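PDB 5NO8: Baccell_00875 from Bacteroides cellulosilyticus DSM 14838, which probably removes the rhamnose caps of complex arabinogalactan proteins by lyase cleavage at the linkage between L-rhamnose and glucuronic acid. Local coordinates for residues 434-439 and 449-454. Sequence-based numbering, arbitrary orientation.
Sequences YVTYSS and YNYMWV
One direct hydrogen bond joins the loop 434-439 to the first turns of helix 448-465: T436 N donates to Y451 OH over 3.1 Å, nearly straight at 169°. The same hydroxyl also bonds N446 OD1, so two partners fix its position. A second, indirect link runs through a water that donates to T436 O and accepts from N450 ND2, the latter at 2.7 Å. Within the loop, T436 OG1 donates to Y434 O from above the carbonyl plane, 49° out of it, and has a further partner in Q430 NE2.

Nonpolar contact centres on the Y451 ring. T436 CB lies 3.6 Å from its centroid and 11° off the normal, a CH-pi contact over the face. With T436 CG2 anti to the backbone N, that methyl meets V454 CG2 tip to tip at 3.7 Å, while V435 CG1 lies alongside Y451 OH.

At Y451, a phenylalanine here lacks the hydroxyl and would probably leave T436 N without this acceptor and N446 OD1 without its bond. Chemically, a single tyrosine serves the buried threonine twice, its ring covering the side chain and its hydroxyl satisfying the amide, which ties an irregular inter-helix loop to the following helix.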
loop_
_atom_site.group_PDB
_atom_site.type_symbol
_atom_site.label_atom_id
_atom_site.label_comp_id
_atom_site.label_asym_id
_atom_site.label_seq_id
_atom_site.Cartn_x
_atom_site.Cartn_y
_atom_site.Cartn_z
ATOM N N TYR A 434 -1.909 17.078 -30.530
ATOM C CA TYR A 434 -1.830 15.976 -29.538
ATOM C C TYR A 434 -1.097 16.319 -28.234
ATOM O O TYR A 434 -0.793 15.425 -27.430
ATOM C CB TYR A 434 -1.278 14.676 -30.146
ATOM C CG TYR A 434 -2.112 14.142 -31.274
ATOM C CD1 TYR A 434 -3.228 13.336 -31.023
ATOM C CD2 TYR A 434 -1.796 14.441 -32.606
ATOM C CE1 TYR A 434 -4.006 12.844 -32.067
ATOM C CE2 TYR A 434 -2.556 13.943 -33.658
ATOM C CZ TYR A 434 -3.658 13.150 -33.394
ATOM O OH TYR A 434 -4.406 12.668 -34.448
ATOM N N VAL A 435 -0.837 17.602 -28.006
ATOM C CA VAL A 435 -0.428 18.047 -26.692
ATOM C C VAL A 435 -1.645 17.811 -25.794
ATOM O O VAL A 435 -2.785 18.138 -26.162
ATOM C CB VAL A 435 0.042 19.516 -26.678
ATOM C CG1 VAL A 435 0.248 20.003 -25.247
ATOM C CG2 VAL A 435 1.331 19.669 -27.504
ATOM N N THR A 436 -1.379 17.251 -24.619
ATOM C CA THR A 436 -2.420 16.650 -23.779
ATOM C C THR A 436 -2.459 17.294 -22.403
ATOM O O THR A 436 -1.467 17.298 -21.665
ATOM C CB THR A 436 -2.179 15.130 -23.657
ATOM O OG1 THR A 436 -2.168 14.552 -24.964
ATOM C CG2 THR A 436 -3.252 14.451 -22.808
ATOM N N TYR A 437 -3.614 17.845 -22.079
ATOM C CA TYR A 437 -3.875 18.500 -20.808
ATOM C C TYR A 437 -4.870 17.660 -20.004
ATOM O O TYR A 437 -5.400 16.668 -20.503
ATOM C CB TYR A 437 -4.428 19.900 -21.055
ATOM C CG TYR A 437 -3.402 20.784 -21.724
ATOM C CD1 TYR A 437 -2.379 21.380 -20.969
ATOM C CD2 TYR A 437 -3.412 20.983 -23.101
ATOM C CE1 TYR A 437 -1.412 22.173 -21.576
ATOM C CE2 TYR A 437 -2.462 21.788 -23.714
ATOM C CZ TYR A 437 -1.464 22.376 -22.949
ATOM O OH TYR A 437 -0.496 23.161 -23.547
ATOM N N SER A 438 -5.115 18.075 -18.773
ATOM C CA SER A 438 -6.047 17.381 -17.885
ATOM C C SER A 438 -7.326 18.188 -17.601
ATOM O O SER A 438 -8.226 17.671 -16.947
ATOM C CB SER A 438 -5.316 17.006 -16.587
ATOM O OG SER A 438 -5.035 18.150 -15.781
ATOM N N SER A 439 -7.414 19.451 -18.058
ATOM C CA SER A 439 -8.626 20.249 -17.906
ATOM C C SER A 439 -8.925 21.072 -19.182
ATOM O O SER A 439 -8.032 21.288 -20.018
ATOM C CB SER A 439 -8.549 21.137 -16.657
ATOM O OG SER A 439 -7.470 22.062 -16.754
ATOM N N TYR A 449 2.632 11.614 -17.646
ATOM C CA TYR A 449 1.753 10.506 -17.236
ATOM C C TYR A 449 0.464 10.520 -18.042
ATOM O O TYR A 449 -0.023 9.463 -18.465
ATOM C CB TYR A 449 1.403 10.615 -15.737
ATOM C CG TYR A 449 2.539 10.300 -14.772
ATOM C CD1 TYR A 449 2.973 8.992 -14.593
ATOM C CD2 TYR A 449 3.144 11.306 -13.995
ATOM C CE1 TYR A 449 3.995 8.678 -13.706
ATOM C CE2 TYR A 449 4.164 10.996 -13.078
ATOM C CZ TYR A 449 4.585 9.675 -12.948
ATOM O OH TYR A 449 5.589 9.317 -12.080
ATOM N N ASN A 450 -0.076 11.712 -18.282
ATOM C CA ASN A 450 -1.408 11.844 -18.843
ATOM C C ASN A 450 -1.480 11.306 -20.265
ATOM O O ASN A 450 -2.537 10.820 -20.677
ATOM C CB ASN A 450 -1.885 13.300 -18.818
ATOM C CG ASN A 450 -1.991 13.866 -17.416
ATOM O OD1 ASN A 450 -1.943 13.133 -16.418
ATOM N ND2 ASN A 450 -2.165 15.183 -17.331
ATOM N N TYR A 451 -0.366 11.355 -20.995
ATOM C CA TYR A 451 -0.328 10.924 -22.401
ATOM C C TYR A 451 -0.499 9.417 -22.572
ATOM O O TYR A 451 -1.075 8.958 -23.567
ATOM C CB TYR A 451 1.003 11.308 -23.043
ATOM C CG TYR A 451 1.169 12.795 -23.265
ATOM C CD1 TYR A 451 1.377 13.661 -22.188
ATOM C CD2 TYR A 451 1.120 13.339 -24.560
ATOM C CE1 TYR A 451 1.525 15.021 -22.381
ATOM C CE2 TYR A 451 1.277 14.706 -24.770
ATOM C CZ TYR A 451 1.480 15.544 -23.679
ATOM O OH TYR A 451 1.629 16.900 -23.854
ATOM N N MET A 452 0.065 8.644 -21.642
ATOM C CA MET A 452 -0.019 7.178 -21.711
ATOM C C MET A 452 -1.449 6.710 -21.581
ATOM O O MET A 452 -1.851 5.760 -22.241
ATOM C CB MET A 452 0.792 6.523 -20.603
ATOM C CG MET A 452 2.275 6.848 -20.606
ATOM S SD MET A 452 3.052 6.661 -22.237
ATOM C CE MET A 452 2.875 8.300 -22.915
ATOM N N TRP A 453 -2.186 7.375 -20.704
ATOM C CA TRP A 453 -3.558 6.977 -20.378
ATOM C C TRP A 453 -4.509 7.393 -21.490
ATOM O O TRP A 453 -5.405 6.631 -21.851
ATOM C CB TRP A 453 -3.981 7.565 -19.041
ATOM C CG TRP A 453 -3.080 7.150 -17.904
ATOM C CD1 TRP A 453 -2.457 5.935 -17.737
ATOM C CD2 TRP A 453 -2.692 7.959 -16.795
ATOM N NE1 TRP A 453 -1.723 5.945 -16.582
ATOM C CE2 TRP A 453 -1.847 7.176 -15.985
ATOM C CE3 TRP A 453 -2.988 9.271 -16.401
ATOM C CZ2 TRP A 453 -1.289 7.663 -14.791
ATOM C CZ3 TRP A 453 -2.425 9.760 -15.227
ATOM C CH2 TRP A 453 -1.591 8.948 -14.431
ATOM N N VAL A 454 -4.291 8.584 -22.056
ATOM C CA VAL A 454 -5.024 8.991 -23.250
ATOM C C VAL A 454 -4.762 8.035 -24.408
ATOM O O VAL A 454 -5.695 7.640 -25.087
ATOM C CB VAL A 454 -4.715 10.451 -23.657
ATOM C CG1 VAL A 454 -5.256 10.753 -25.064
ATOM C CG2 VAL A 454 -5.344 11.389 -22.664
HETATM O O HOH W 1 -1.104 17.141 -18.921
#